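Local coordinates for major pilin protein fimA (Silicibacter pomeroyi, PDB 2IMH), which is of unknown function, belonging to the DUF1028 family although it carries the name of a major pilin protein, at residues A[40-45]-A[55-60]; A[46-51]-A[82-87]. One frame throughout, in Å; residues are numbered along the deposited sequence.

Contact 1 (A[40-45]-A[55-60]); sequences GMSASQ and EEVLQH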
ATOM      1  N   GLY A  40      -5.194  -6.643  -8.205  1.00 15.63           N
ATOM      2  CA  GLY A  40      -4.029  -5.752  -8.072  1.00 15.31           C
ATOM      3  C   GLY A  40      -4.170  -4.855  -6.849  1.00 15.71           C
ATOM      4  O   GLY A  40      -4.895  -5.205  -5.904  1.00 16.24           O
HETATM    5  N   MSE A  41      -3.491  -3.706  -6.873  1.00 15.44           N
HETATM    6  CA  MSE A  41      -3.455  -2.783  -5.733  1.00 15.92           C
HETATM    7  C   MSE A  41      -3.919  -1.400  -6.160  1.00 15.78           C
HETATM    8  O   MSE A  41      -3.745  -1.009  -7.321  1.00 15.54           O
HETATM    9  CB  MSE A  41      -2.018  -2.644  -5.209  1.00 16.05           C
HETATM   10  CG  MSE A  41      -1.415  -3.896  -4.589  1.00 18.32           C
HETATM   11 SE   MSE A  41      -2.217  -4.421  -2.871  1.00 24.66          SE
HETATM   12  CE  MSE A  41      -1.988  -2.713  -1.897  1.00 18.93           C
ATOM     13  N   SER A  42      -4.452  -0.638  -5.206  1.00 15.23           N
ATOM     14  CA  SER A  42      -4.757   0.763  -5.483  1.00 15.50           C
ATOM     15  C   SER A  42      -4.416   1.661  -4.298  1.00 15.21           C
ATOM     16  O   SER A  42      -4.443   1.222  -3.147  1.00 14.82           O
ATOM     17  CB  SER A  42      -6.227   0.942  -5.868  1.00 15.13           C
ATOM     18  OG  SER A  42      -7.090   0.603  -4.806  1.00 15.61           O
ATOM     19  N   ALA A  43      -4.091   2.917  -4.606  1.00 15.91           N
ATOM     20  CA  ALA A  43      -3.832   3.929  -3.580  1.00 15.24           C
ATOM     21  C   ALA A  43      -4.689   5.109  -3.975  1.00 15.95           C
ATOM     22  O   ALA A  43      -4.435   5.716  -5.014  1.00 16.06           O
ATOM     23  CB  ALA A  43      -2.334   4.326  -3.578  1.00 15.84           C
ATOM     24  N   SER A  44      -5.712   5.412  -3.178  1.00 15.69           N
ATOM     25  CA  SER A  44      -6.621   6.512  -3.518  1.00 16.13           C
ATOM     26  C   SER A  44      -6.453   7.598  -2.464  1.00 16.29           C
ATOM     27  O   SER A  44      -6.670   7.352  -1.277  1.00 16.39           O
ATOM     28  CB  SER A  44      -8.061   6.000  -3.593  1.00 16.88           C
ATOM     29  OG  SER A  44      -8.986   7.060  -3.856  1.00 17.36           O
ATOM     30  N   GLN A  45      -6.056   8.795  -2.897  1.00 15.68           N
ATOM     31  CA  GLN A  45      -5.611   9.823  -1.948  1.00 16.20           C
ATOM     32  C   GLN A  45      -5.890  11.212  -2.521  1.00 15.98           C
ATOM     33  O   GLN A  45      -6.750  11.362  -3.411  1.00 16.41           O
ATOM     34  CB  GLN A  45      -4.114   9.630  -1.630  1.00 15.06           C
ATOM     35  CG  GLN A  45      -3.216   9.629  -2.858  1.00 15.07           C
ATOM     36  CD  GLN A  45      -1.884   8.908  -2.637  1.00 16.35           C
ATOM     37  OE1 GLN A  45      -1.854   7.818  -2.065  1.00 17.36           O
ATOM     38  NE2 GLN A  45      -0.781   9.515  -3.106  1.00 16.35           N
ATOM     39  N   GLU A  55     -11.864   1.490  -4.754  1.00 17.79           N
ATOM     40  CA  GLU A  55     -12.561   0.224  -4.978  1.00 19.12           C
ATOM     41  C   GLU A  55     -12.833   0.001  -6.467  1.00 18.28           C
ATOM     42  O   GLU A  55     -12.587  -1.074  -7.006  1.00 18.30           O
ATOM     43  CB  GLU A  55     -13.891   0.216  -4.208  1.00 19.08           C
ATOM     44  CG  GLU A  55     -13.737   0.300  -2.689  1.00 21.06           C
ATOM     45  CD  GLU A  55     -15.074   0.307  -1.931  1.00 23.94           C
ATOM     46  OE1 GLU A  55     -16.139   0.486  -2.567  1.00 29.87           O
ATOM     47  OE2 GLU A  55     -15.047   0.129  -0.687  1.00 27.83           O
ATOM     48  N   GLU A  56     -13.377   1.020  -7.134  1.00 17.50           N
ATOM     49  CA  GLU A  56     -13.768   0.878  -8.527  1.00 17.65           C
ATOM     50  C   GLU A  56     -12.603   0.584  -9.461  1.00 16.76           C
ATOM     51  O   GLU A  56     -12.737  -0.225 -10.392  1.00 17.01           O
ATOM     52  CB  GLU A  56     -14.555   2.113  -8.980  1.00 18.75           C
ATOM     53  CG  GLU A  56     -15.889   2.153  -8.264  1.00 21.19           C
ATOM     54  CD  GLU A  56     -16.752   3.347  -8.641  1.00 27.97           C
ATOM     55  OE1 GLU A  56     -16.452   4.004  -9.663  1.00 30.75           O
ATOM     56  OE2 GLU A  56     -17.741   3.603  -7.910  1.00 29.32           O
ATOM     57  N   VAL A  57     -11.456   1.212  -9.229  1.00 15.78           N
ATOM     58  CA  VAL A  57     -10.295   0.946 -10.103  1.00 15.64           C
ATOM     59  C   VAL A  57      -9.877  -0.524 -10.068  1.00 15.69           C
ATOM     60  O   VAL A  57      -9.461  -1.070 -11.095  1.00 16.50           O
ATOM     61  CB  VAL A  57      -9.112   1.912  -9.812  1.00 15.20           C
ATOM     62  CG1 VAL A  57      -8.324   1.490  -8.588  1.00 15.96           C
ATOM     63  CG2 VAL A  57      -8.207   2.059 -11.019  1.00 17.21           C
ATOM     64  N   LEU A  58     -10.011  -1.163  -8.903  1.00 15.83           N
ATOM     65  CA  LEU A  58      -9.720  -2.605  -8.790  1.00 15.80           C
ATOM     66  C   LEU A  58     -10.702  -3.438  -9.638  1.00 16.83           C
ATOM     67  O   LEU A  58     -10.312  -4.402 -10.306  1.00 16.98           O
ATOM     68  CB  LEU A  58      -9.763  -3.051  -7.331  1.00 16.25           C
ATOM     69  CG  LEU A  58      -8.648  -2.477  -6.445  1.00 15.98           C
ATOM     70  CD1 LEU A  58      -8.828  -2.934  -5.001  1.00 19.02           C
ATOM     71  CD2 LEU A  58      -7.243  -2.854  -6.933  1.00 16.45           C
ATOM     72  N   GLN A  59     -11.972  -3.054  -9.631  1.00 17.07           N
ATOM     73  CA  GLN A  59     -12.949  -3.730 -10.483  1.00 17.90           C
ATOM     74  C   GLN A  59     -12.593  -3.618 -11.963  1.00 17.72           C
ATOM     75  O   GLN A  59     -12.708  -4.594 -12.705  1.00 18.14           O
ATOM     76  CB  GLN A  59     -14.359  -3.201 -10.218  1.00 18.38           C
ATOM     77  CG  GLN A  59     -15.434  -4.035 -10.921  1.00 21.00           C
ATOM     78  CD  GLN A  59     -15.416  -5.500 -10.513  1.00 23.86           C
ATOM     79  OE1 GLN A  59     -15.331  -5.836  -9.322  1.00 25.66           O
ATOM     80  NE2 GLN A  59     -15.516  -6.385 -11.497  1.00 26.31           N
ATOM     81  N   HIS A  60     -12.133  -2.443 -12.400  1.00 17.71           N
ATOM     82  CA  HIS A  60     -11.736  -2.309 -13.802  1.00 18.31           C
ATOM     83  C   HIS A  60     -10.565  -3.221 -14.153  1.00 17.44           C
ATOM     84  O   HIS A  60     -10.518  -3.765 -15.249  1.00 17.62           O
ATOM     85  CB  HIS A  60     -11.434  -0.864 -14.173  1.00 19.05           C
ATOM     86  CG  HIS A  60     -12.655   0.000 -14.222  1.00 22.36           C
ATOM     87  ND1 HIS A  60     -13.445   0.106 -15.347  1.00 27.98           N
ATOM     88  CD2 HIS A  60     -13.242   0.771 -13.277  1.00 24.42           C
ATOM     89  CE1 HIS A  60     -14.454   0.925 -15.098  1.00 29.02           C
ATOM     90  NE2 HIS A  60     -14.353   1.345 -13.850  1.00 27.24           N
TER

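Contact 2 (A[46-51]-A[82-87]); sequences GAAPST and AYRQLA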
ATOM      1  N   GLY A  46      -5.162  12.205  -2.019  1.00 16.96           N
ATOM      2  CA  GLY A  46      -5.310  13.588  -2.507  1.00 17.43           C
ATOM      3  C   GLY A  46      -6.102  14.469  -1.558  1.00 18.01           C
ATOM      4  O   GLY A  46      -6.408  14.073  -0.422  1.00 18.25           O
ATOM      5  N   ALA A  47      -6.444  15.668  -2.031  1.00 17.83           N
ATOM      6  CA  ALA A  47      -7.030  16.696  -1.175  1.00 18.30           C
ATOM      7  C   ALA A  47      -8.394  16.304  -0.645  1.00 18.63           C
ATOM      8  O   ALA A  47      -8.707  16.556   0.538  1.00 18.59           O
ATOM      9  CB  ALA A  47      -7.096  18.034  -1.929  1.00 17.19           C
ATOM     10  N   ALA A  48      -9.191  15.692  -1.526  1.00 17.86           N
ATOM     11  CA  ALA A  48     -10.522  15.213  -1.205  1.00 17.92           C
ATOM     12  C   ALA A  48     -10.594  13.781  -1.743  1.00 17.76           C
ATOM     13  O   ALA A  48     -11.125  13.534  -2.834  1.00 17.79           O
ATOM     14  CB  ALA A  48     -11.572  16.093  -1.860  1.00 18.07           C
ATOM     15  N   PRO A  49     -10.052  12.831  -0.973  1.00 17.81           N
ATOM     16  CA  PRO A  49      -9.917  11.453  -1.464  1.00 17.53           C
ATOM     17  C   PRO A  49     -11.270  10.765  -1.661  1.00 17.45           C
ATOM     18  O   PRO A  49     -12.204  10.983  -0.884  1.00 17.18           O
ATOM     19  CB  PRO A  49      -9.125  10.766  -0.347  1.00 17.83           C
ATOM     20  CG  PRO A  49      -9.457  11.553   0.895  1.00 18.19           C
ATOM     21  CD  PRO A  49      -9.524  12.983   0.395  1.00 17.66           C
ATOM     22  N   SER A  50     -11.362   9.936  -2.700  1.00 16.95           N
ATOM     23  CA  SER A  50     -12.559   9.177  -2.984  1.00 17.32           C
ATOM     24  C   SER A  50     -12.349   7.711  -2.636  1.00 17.25           C
ATOM     25  O   SER A  50     -11.569   7.022  -3.313  1.00 17.32           O
ATOM     26  CB  SER A  50     -12.903   9.264  -4.476  1.00 17.42           C
ATOM     27  OG  SER A  50     -13.951   8.364  -4.832  1.00 16.71           O
ATOM     28  N   THR A  51     -13.050   7.227  -1.617  1.00 17.20           N
ATOM     29  CA  THR A  51     -13.025   5.783  -1.338  1.00 16.91           C
ATOM     30  C   THR A  51     -13.526   4.998  -2.559  1.00 17.51           C
ATOM     31  O   THR A  51     -13.021   3.917  -2.877  1.00 17.54           O
ATOM     32  CB  THR A  51     -13.876   5.428  -0.114  1.00 17.24           C
ATOM     33  OG1 THR A  51     -15.208   5.912  -0.306  1.00 17.97           O
ATOM     34  CG2 THR A  51     -13.280   6.066   1.143  1.00 17.02           C
ATOM     35  N   ALA A  82     -10.183  16.855 -10.086  1.00 19.32           N
ATOM     36  CA  ALA A  82      -9.014  17.713  -9.880  1.00 19.27           C
ATOM     37  C   ALA A  82      -8.540  17.721  -8.421  1.00 18.92           C
ATOM     38  O   ALA A  82      -7.388  18.052  -8.137  1.00 19.64           O
ATOM     39  CB  ALA A  82      -9.323  19.145 -10.346  1.00 19.01           C
ATOM     40  N   TYR A  83      -9.440  17.365  -7.503  1.00 18.54           N
ATOM     41  CA  TYR A  83      -9.145  17.406  -6.070  1.00 19.48           C
ATOM     42  C   TYR A  83      -8.666  16.077  -5.492  1.00 18.51           C
ATOM     43  O   TYR A  83      -8.634  15.897  -4.272  1.00 18.77           O
ATOM     44  CB  TYR A  83     -10.360  17.893  -5.299  1.00 20.86           C
ATOM     45  CG  TYR A  83     -10.595  19.366  -5.520  1.00 22.96           C
ATOM     46  CD1 TYR A  83     -10.130  20.308  -4.605  1.00 24.18           C
ATOM     47  CD2 TYR A  83     -11.238  19.815  -6.673  1.00 24.30           C
ATOM     48  CE1 TYR A  83     -10.325  21.675  -4.822  1.00 25.61           C
ATOM     49  CE2 TYR A  83     -11.435  21.169  -6.903  1.00 25.08           C
ATOM     50  CZ  TYR A  83     -10.979  22.091  -5.973  1.00 25.00           C
ATOM     51  OH  TYR A  83     -11.176  23.443  -6.193  1.00 27.00           O
ATOM     52  N   ARG A  84      -8.278  15.148  -6.360  1.00 18.31           N
ATOM     53  CA  ARG A  84      -7.850  13.837  -5.844  1.00 16.93           C
ATOM     54  C   ARG A  84      -6.792  13.187  -6.720  1.00 17.26           C
ATOM     55  O   ARG A  84      -6.412  13.735  -7.764  1.00 16.65           O
ATOM     56  CB  ARG A  84      -9.042  12.903  -5.553  1.00 17.22           C
ATOM     57  CG  ARG A  84     -10.396  13.351  -6.141  1.00 15.87           C
ATOM     58  CD  ARG A  84     -11.511  12.360  -5.832  1.00 17.20           C
ATOM     59  NE  ARG A  84     -12.809  12.845  -6.318  1.00 19.04           N
ATOM     60  CZ  ARG A  84     -13.533  13.781  -5.703  1.00 18.75           C
ATOM     61  NH1 ARG A  84     -13.108  14.330  -4.562  1.00 16.62           N
ATOM     62  NH2 ARG A  84     -14.686  14.162  -6.225  1.00 17.01           N
ATOM     63  N   GLN A  85      -6.305  12.031  -6.274  1.00 16.67           N
ATOM     64  CA  GLN A  85      -5.122  11.421  -6.844  1.00 16.35           C
ATOM     65  C   GLN A  85      -5.300   9.903  -6.710  1.00 16.15           C
ATOM     66  O   GLN A  85      -5.789   9.436  -5.686  1.00 16.80           O
ATOM     67  CB  GLN A  85      -3.885  11.876  -6.068  1.00 16.16           C
ATOM     68  CG  GLN A  85      -2.579  11.285  -6.568  1.00 16.05           C
ATOM     69  CD  GLN A  85      -1.362  11.874  -5.875  1.00 15.77           C
ATOM     70  OE1 GLN A  85      -1.320  11.993  -4.651  1.00 15.58           O
ATOM     71  NE2 GLN A  85      -0.351  12.229  -6.668  1.00 15.67           N
ATOM     72  N   LEU A  86      -4.936   9.165  -7.750  1.00 16.39           N
ATOM     73  CA  LEU A  86      -5.189   7.728  -7.796  1.00 15.54           C
ATOM     74  C   LEU A  86      -4.038   6.988  -8.456  1.00 16.03           C
ATOM     75  O   LEU A  86      -3.503   7.427  -9.477  1.00 15.89           O
ATOM     76  CB  LEU A  86      -6.482   7.449  -8.589  1.00 15.16           C
ATOM     77  CG  LEU A  86      -6.921   5.974  -8.680  1.00 14.77           C
ATOM     78  CD1 LEU A  86      -7.251   5.434  -7.283  1.00 15.74           C
ATOM     79  CD2 LEU A  86      -8.116   5.801  -9.626  1.00 15.94           C
ATOM     80  N   ALA A  87      -3.655   5.863  -7.867  1.00 14.68           N
ATOM     81  CA  ALA A  87      -2.620   5.032  -8.456  1.00 14.91           C
ATOM     82  C   ALA A  87      -3.120   3.603  -8.395  1.00 14.79           C
ATOM     83  O   ALA A  87      -3.829   3.214  -7.455  1.00 14.87           O
ATOM     84  CB  ALA A  87      -1.328   5.158  -7.685  1.00 14.89           C
TER
HETATM   85  O   HOH W   1      -8.934   9.791  -4.285  1.00 16.62           O

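Contact 1 (A[40-45]-A[55-60])
Ser42 meets two helix side chains at once, its CB against Val57 and its hydroxyl against Leu58. Ser42 CB and Val57 CG1 stand only 3.5 Å apart, tighter than usual for two carbons, and they touch because both residues point toward the opposing segment. At the same serine, OG rests 3.8 Å from Leu58 CG. Leu58 reaches the strand with one branch: CG lies anti to its own carbonyl carbon (chi1 -67°), and CD2 comes down on the backbone, 3.5 Å from Gly40 O and 3.7 Å from Met41 C. A methyl thus lies against main chain here, and Gly40 adds no side chain on its own account; its backbone angles would jam any CB against the carbonyl oxygen of the residue before it.

No hydrogen bond joins 40-45 to 55-60, and between these two segments the contact is van der Waals. The polar tie to the helix comes from the Ser42 hydroxyl, placed between the backbone N and the carbonyl carbon (chi1 64°), which bonds to the carbonyl of Gly54, in the same helix just before 55-60; a buried polar atom is thereby satisfied while its carbon works as an apolar surface. Further out, Val57 is also flanked by Ala70 and Val71 of helix 67-76 and by Leu86 and Ala88 of the next strand, while Arg34 lies against both Ser42 and Leu58. On the other face of the strand, Met41 and Ala43 turn away from the helix and pack on strand 4-11 of the second sheet.

The helix segment runs roughly antiparallel to the strand segment, with their axes 8.1 Å apart at closest approach. A helix on the outer face of an antiparallel sheet whose inner face meets another sheet is consistent with an alpha-beta-beta-alpha sandwich.

Contact 2 (A[46-51]-A[82-87])
The loop 46-51 and the entry to strand 85-90 grip each other through main chain first. Ala48 N donates to Tyr83 O at 2.8 Å, meeting the oxygen nearly along its C=O axis. Gly46 lets the backbones close in, with its CA 4.2 Å from Arg84 CA; a CB on this glycine would clash with Arg84 CA and Gln85 N.

Arg84 then folds back over the loop. Its chi1 of 14° almost eclipses CG with the backbone N, a strained start, after which the chain runs extended to NE alongside the Ala48 carbonyl, CD coming within 3.2 Å of Ala48 O. At the end NH1 donates to that same Ala48 O at 2.7 Å, in the carbonyl plane on a lone pair and close to the guanidinium plane, while NE pairs with Asp78 in a salt bridge. Ser50 CB packs at 3.7 Å from Arg84 CD. An alanine in place of Arg84 would remove the bond to Ala48 O and the ion pair with Asp78, and would probably leave the loop less firmly held.

Toward Ser50 the two chains are linked through a water, which accepts from Ser50 N at 2.9 Å and donates a weak bond to Gln85 O. The solvent side is looser: Ala48 CB and Tyr83 CB touch at 4.1 Å, but the exposed tyrosine's ring leads away from the loop.

The N-H and the carbonyl of Ala48 belong to two successive peptide groups, and both are tied to 82-87, so the loop is held on both sides of Ala48 CA; the carbonyl, facing a cation already paired with Asp78, is likely to be polarised.

In the fold
The two contacts sit about 12 Å apart, centre to centre, and share the four-stranded antiparallel sheet in which strands 40-45 and 85-90 are neighbours. Along the chain they interleave: strand 40-45 runs straight into loop 46-51, helix 51-62 follows with the second half of contact 1, and 82-87 closes contact 2 after helix 67-76. They also touch directly. Gln45 N probably bonds to Gln85 O at 2.9 Å, and Ser44 OG is hydrogen-bonded to Ser50 O at 2.6 Å. Contact 1 sets the helix on the sheet, contact 2 ties the loop that leads into that helix to strand 85-90, so the strand, loop and helix form one continuous unit within the DUF1028 family region.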